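PDB 2BCG: Rab GDP-dissociation inhibitor from Saccharomyces cerevisiae, which regulates the GDP/GTP exchange of the Rab protein SEC4 by inhibiting release of its GDP, and extracts GDP-bound YPT7 from vacuolar membranes. Local coordinates for residues M142-F145 against E146-M150; P211-P214 against S215-I219. All coordinates share one frame; numbering follows the deposited sequence. Where two conformers were deposited one is given.

Contact 1 of 2, residues M142-F145 against E146-M150; sequences MGIF and EKRRM. With GER (geran-8-yl geran), chain D.
G143, at the N-cap position of helix 144-159, accepts the first i to i+4 bond of the helix: K147 N donates to G143 O over 2.9 Å. I144 O takes R148 N in the same way, and F145 O takes R149 N at a longer 3.3 Å. The F145 carbonyl has further company: R149, bent at chi3 (-77°), brings its guanidinium plane across it, F145 O lying above the centre of one face. R149 is held in that pose by E146, whose OE1 receives both NE (2.8 Å) and NH2 (2.7 Å); this side-on salt bridge closes on a single oxygen lying in the guanidinium plane. The other carboxylate oxygen, OE2, is satisfied by T191 OG1 and G188 N. With R149 replaced by an alanine, E146 OE1 would probably lose both donors and its compensating charge, and the F145 carbonyl the flat group lying over it. On the ligand side, K147 runs out extended past M142, CG lying 3.6 Å from M142 CB, and its ammonium reaches the carbonyls of S139 and A136. Its aliphatic part faces one of two bound geranylgeranyl chains, CB standing 3.4 Å from GER C19. M142 and M150 cross at about a right angle, M142 CE meeting M150 SD at 3.9 Å, while M150 CG packs on the methyl carbon C14 of the lipid. The polar ends of E146, K147 and R149 thus find partners within the protein while lysine and methionine carbons face the isoprenoid, as suits a prenyl pocket.

Contact 2 of 2, residues P211-P214 against S215-I219; sequences PARP and SFERI
Backbone bonds of the i to i+4 kind carry the first turn of helix 212-229: F216 N donates to A212 O (2.8 Å), E217 N to R213 O (2.9 Å) and R218 N to P214 O (3.0 Å). P214 has no N-H to offer, but the amide nitrogens of a first turn have no carbonyl four residues back within the helix, so the proline costs no helical bond here. A water links the two segments by a polar route, giving a hydrogen to P211 O and hydrogen-bonding to S215 OG at 2.7 Å; the hydroxyl also meets W202 NE1. Side-chain carbon lies on the P214 carbonyl as well: with CG of R218 beside its own backbone N (chi1 -70°), that atom comes 3.3 Å from P214 O. Among the charged groups, the R218 guanidinium makes a cation-pi contact with W202 and bonds to A200 O, and that of R213 is taken up by salt bridges with D174 (NH2) and E162 (NH1). A212, S215 and I219 touch M178 of helix 178-184, while F216 and I219 pack on helix 144-159, where the F216 ring meets W156 edge-to-face.

How the contacts relate
Followed from the N terminus, contact 1 comes first, where the chain enters helix 144-159, and contact 2 follows at the start of helix 212-229. The two are in series, neither nested nor crossed, and each completes the opening turn of its own helix and closes no long loop. Helices 178-184 and 189-199 intervene in sequence. The centres of contact 1 and contact 2 are about 21 Å apart. Between contact 1 and contact 2 the nearest atoms are about 7 Å apart, without touching; the connection is made further along helix 144-159, against which residues of 215-219 pack. Contact 1 also reaches helix 189-199 and lines both geranylgeranyl pockets, whereas contact 2 joins helix 178-184 to this same helical part of the fold.

Contact 1 of 2, residues M142-F145 against E146-M150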
loop_
_atom_site.group_PDB
_atom_site.type_symbol
_atom_site.label_atom_id
_atom_site.label_comp_id
_atom_site.label_asym_id
_atom_site.label_seq_id
_atom_site.Cartn_x
_atom_site.Cartn_y
_atom_site.Cartn_z
ATOM N N MET A 142 -34.506 2.751 10.000
ATOM C CA MET A 142 -35.713 2.138 9.412
ATOM C C MET A 142 -36.712 1.839 10.519
ATOM O O MET A 142 -36.305 1.528 11.640
ATOM C CB MET A 142 -35.371 0.802 8.742
ATOM C CG MET A 142 -34.448 0.884 7.549
ATOM S SD MET A 142 -34.400 -0.711 6.733
ATOM C CE MET A 142 -33.071 -0.374 5.563
ATOM N N GLY A 143 -38.006 1.902 10.203
ATOM C CA GLY A 143 -39.039 1.423 11.118
ATOM C C GLY A 143 -39.194 -0.088 11.061
ATOM O O GLY A 143 -38.639 -0.751 10.166
ATOM N N ILE A 144 -39.986 -0.637 11.987
ATOM C CA ILE A 144 -40.113 -2.092 12.132
ATOM C C ILE A 144 -40.604 -2.797 10.862
ATOM O O ILE A 144 -40.033 -3.796 10.423
ATOM C CB ILE A 144 -41.024 -2.482 13.326
ATOM C CG1 ILE A 144 -40.447 -1.937 14.640
ATOM C CG2 ILE A 144 -41.174 -4.015 13.420
ATOM C CD1 ILE A 144 -41.214 -2.312 15.951
ATOM N N PHE A 145 -41.665 -2.278 10.256
ATOM C CA PHE A 145 -42.237 -2.970 9.100
ATOM C C PHE A 145 -41.324 -2.917 7.880
ATOM O O PHE A 145 -41.238 -3.882 7.115
ATOM C CB PHE A 145 -43.630 -2.426 8.791
ATOM C CG PHE A 145 -44.617 -2.720 9.876
ATOM C CD1 PHE A 145 -45.104 -1.705 10.690
ATOM C CD2 PHE A 145 -45.025 -4.024 10.119
ATOM C CE1 PHE A 145 -46.011 -1.995 11.722
ATOM C CE2 PHE A 145 -45.929 -4.315 11.145
ATOM C CZ PHE A 145 -46.406 -3.290 11.960
ATOM N N GLU A 146 -40.628 -1.796 7.728
ATOM C CA GLU A 146 -39.649 -1.663 6.659
ATOM C C GLU A 146 -38.439 -2.572 6.898
ATOM O O GLU A 146 -37.874 -3.128 5.947
ATOM C CB GLU A 146 -39.256 -0.196 6.461
ATOM C CG GLU A 146 -38.517 0.088 5.156
ATOM C CD GLU A 146 -39.323 -0.108 3.853
ATOM O OE1 GLU A 146 -40.537 -0.397 3.869
ATOM O OE2 GLU A 146 -38.716 0.070 2.776
ATOM N N LYS A 147 -38.074 -2.759 8.163
ATOM C CA LYS A 147 -36.985 -3.663 8.503
ATOM C C LYS A 147 -37.322 -5.098 8.159
ATOM O O LYS A 147 -36.464 -5.813 7.658
ATOM C CB LYS A 147 -36.635 -3.563 9.973
ATOM C CG LYS A 147 -35.723 -2.449 10.290
ATOM C CD LYS A 147 -35.295 -2.558 11.738
ATOM C CE LYS A 147 -34.498 -1.314 12.110
ATOM N NZ LYS A 147 -34.130 -1.281 13.540
ATOM N N ARG A 148 -38.575 -5.511 8.404
ATOM C CA ARG A 148 -39.031 -6.840 8.022
ATOM C C ARG A 148 -38.919 -7.092 6.507
ATOM O O ARG A 148 -38.511 -8.187 6.084
ATOM C CB ARG A 148 -40.460 -7.092 8.533
ATOM C CG ARG A 148 -40.545 -7.180 10.055
ATOM C CD ARG A 148 -41.950 -7.521 10.561
ATOM N NE ARG A 148 -41.999 -7.399 12.018
ATOM C CZ ARG A 148 -43.087 -7.549 12.765
ATOM N NH1 ARG A 148 -44.263 -7.835 12.208
ATOM N NH2 ARG A 148 -42.987 -7.412 14.082
ATOM N N ARG A 149 -39.264 -6.079 5.705
ATOM C CA ARG A 149 -39.143 -6.181 4.252
ATOM C C ARG A 149 -37.657 -6.212 3.844
ATOM O O ARG A 149 -37.270 -6.961 2.952
ATOM C CB ARG A 149 -39.863 -5.030 3.544
ATOM C CG ARG A 149 -41.404 -5.118 3.579
ATOM C CD ARG A 149 -42.045 -3.981 2.819
ATOM N NE ARG A 149 -42.031 -2.707 3.544
ATOM C CZ ARG A 149 -42.993 -2.296 4.371
ATOM N NH1 ARG A 149 -44.069 -3.054 4.578
ATOM N NH2 ARG A 149 -42.890 -1.124 4.995
ATOM N N MET A 150 -36.842 -5.395 4.515
ATOM C CA MET A 150 -35.381 -5.397 4.342
ATOM C C MET A 150 -34.770 -6.778 4.593
ATOM O O MET A 150 -33.905 -7.237 3.837
ATOM C CB MET A 150 -34.776 -4.382 5.314
ATOM C CG MET A 150 -33.263 -4.348 5.363
ATOM S SD MET A 150 -32.625 -3.792 3.796
ATOM C CE MET A 150 -30.856 -3.865 4.120
HETATM C C1 GER D . -23.932 -13.171 3.907
HETATM C C2 GER D . -24.808 -12.256 4.798
HETATM C C3 GER D . -25.946 -11.557 4.361
HETATM C C4 GER D . -26.455 -11.622 2.912
HETATM C C5 GER D . -26.700 -10.673 5.368
HETATM C C6 GER D . -28.030 -11.278 5.838
HETATM C C7 GER D . -28.541 -10.580 6.938
HETATM C C8 GER D . -29.849 -10.552 7.438
HETATM C C9 GER D . -30.973 -11.371 6.779
HETATM C C10 GER D . -30.155 -9.704 8.688
HETATM C C11 GER D . -30.904 -8.394 8.384
HETATM C C12 GER D . -31.457 -7.864 9.551
HETATM C C13 GER D . -32.233 -6.716 9.724
HETATM C C14 GER D . -32.608 -5.799 8.562
HETATM C C15 GER D . -32.721 -6.357 11.127
HETATM C C16 GER D . -34.109 -6.926 11.376
HETATM C C17 GER D . -34.666 -6.381 12.523
HETATM C C18 GER D . -36.018 -6.148 12.753
HETATM C C19 GER D . -37.064 -6.505 11.677
HETATM C C20 GER D . -36.454 -5.533 14.099
#

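Contact 2 of 2, residues P211-P214 against S215-I219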
loop_
_atom_site.group_PDB
_atom_site.type_symbol
_atom_site.label_atom_id
_atom_site.label_comp_id
_atom_site.label_asym_id
_atom_site.label_seq_id
_atom_site.Cartn_x
_atom_site.Cartn_y
_atom_site.Cartn_z
ATOM N N PRO A 211 -29.373 -3.627 -15.050
ATOM C CA PRO A 211 -29.458 -5.011 -14.588
ATOM C C PRO A 211 -29.022 -5.185 -13.130
ATOM O O PRO A 211 -28.054 -4.557 -12.691
ATOM C CB PRO A 211 -28.478 -5.746 -15.504
ATOM C CG PRO A 211 -28.569 -4.999 -16.775
ATOM C CD PRO A 211 -28.799 -3.555 -16.410
ATOM N N ALA A 212 -29.741 -6.023 -12.401
ATOM C CA ALA A 212 -29.534 -6.198 -10.971
ATOM C C ALA A 212 -28.184 -6.816 -10.591
ATOM O O ALA A 212 -27.653 -6.533 -9.509
ATOM C CB ALA A 212 -30.667 -7.026 -10.391
ATOM N N ARG A 213 -27.634 -7.650 -11.481
ATOM C CA ARG A 213 -26.460 -8.477 -11.173
ATOM C C ARG A 213 -25.311 -7.748 -10.427
ATOM O O ARG A 213 -24.901 -8.225 -9.358
ATOM C CB ARG A 213 -25.944 -9.178 -12.453
ATOM C CG ARG A 213 -24.557 -9.836 -12.329
ATOM C CD ARG A 213 -24.634 -11.341 -12.095
ATOM N NE ARG A 213 -25.379 -12.067 -13.127
ATOM C CZ ARG A 213 -25.892 -13.276 -12.928
ATOM N NH1 ARG A 213 -25.706 -13.881 -11.762
ATOM N NH2 ARG A 213 -26.578 -13.887 -13.884
ATOM N N PRO A 214 -24.772 -6.637 -11.001
ATOM C CA PRO A 214 -23.674 -5.879 -10.344
ATOM C C PRO A 214 -24.043 -5.361 -8.962
ATOM O O PRO A 214 -23.223 -5.426 -8.063
ATOM C CB PRO A 214 -23.415 -4.696 -11.277
ATOM C CG PRO A 214 -24.538 -4.698 -12.255
ATOM C CD PRO A 214 -25.127 -6.057 -12.306
ATOM N N SER A 215 -25.257 -4.836 -8.808
ATOM C CA SER A 215 -25.753 -4.448 -7.478
ATOM C C SER A 215 -25.837 -5.640 -6.519
ATOM O O SER A 215 -25.435 -5.526 -5.359
ATOM C CB SER A 215 -27.121 -3.739 -7.572
ATOM O OG SER A 215 -27.041 -2.551 -8.334
ATOM N N PHE A 216 -26.360 -6.777 -6.993
ATOM C CA PHE A 216 -26.452 -7.989 -6.189
ATOM C C PHE A 216 -25.065 -8.393 -5.679
ATOM O O PHE A 216 -24.876 -8.675 -4.487
ATOM C CB PHE A 216 -27.053 -9.145 -7.022
ATOM C CG PHE A 216 -27.220 -10.428 -6.248
ATOM C CD1 PHE A 216 -26.172 -11.351 -6.158
ATOM C CD2 PHE A 216 -28.428 -10.720 -5.605
ATOM C CE1 PHE A 216 -26.328 -12.532 -5.424
ATOM C CE2 PHE A 216 -28.586 -11.904 -4.873
ATOM C CZ PHE A 216 -27.538 -12.802 -4.783
ATOM N N GLU A 217 -24.110 -8.461 -6.608
ATOM C CA GLU A 217 -22.732 -8.802 -6.238
ATOM C C GLU A 217 -22.092 -7.801 -5.262
ATOM O O GLU A 217 -21.408 -8.229 -4.331
ATOM C CB GLU A 217 -21.845 -9.094 -7.465
ATOM C CG GLU A 217 -21.524 -7.923 -8.404
ATOM C CD GLU A 217 -20.948 -8.348 -9.781
ATOM O OE1 GLU A 217 -20.724 -9.556 -10.011
ATOM O OE2 GLU A 217 -20.694 -7.461 -10.635
ATOM N N ARG A 218 -22.309 -6.494 -5.461
ATOM C CA ARG A 218 -21.778 -5.473 -4.526
ATOM C C ARG A 218 -22.382 -5.616 -3.122
ATOM O O ARG A 218 -21.668 -5.505 -2.130
ATOM C CB ARG A 218 -21.989 -4.043 -5.038
ATOM C CG ARG A 218 -21.159 -3.584 -6.253
ATOM C CD ARG A 218 -21.640 -2.184 -6.593
ATOM N NE ARG A 218 -20.855 -1.468 -7.587
ATOM C CZ ARG A 218 -20.377 -0.232 -7.448
ATOM N NH1 ARG A 218 -20.604 0.478 -6.340
ATOM N NH2 ARG A 218 -19.674 0.312 -8.439
ATOM N N ILE A 219 -23.694 -5.855 -3.034
ATOM C CA ILE A 219 -24.351 -6.047 -1.759
ATOM C C ILE A 219 -23.869 -7.321 -1.070
ATOM O O ILE A 219 -23.577 -7.326 0.122
ATOM C CB ILE A 219 -25.898 -6.063 -1.940
ATOM C CG1 ILE A 219 -26.366 -4.705 -2.485
ATOM C CG2 ILE A 219 -26.591 -6.435 -0.617
ATOM C CD1 ILE A 219 -27.744 -4.766 -3.142
HETATM O O HOH W 1 -28.025 -2.451 -10.802
#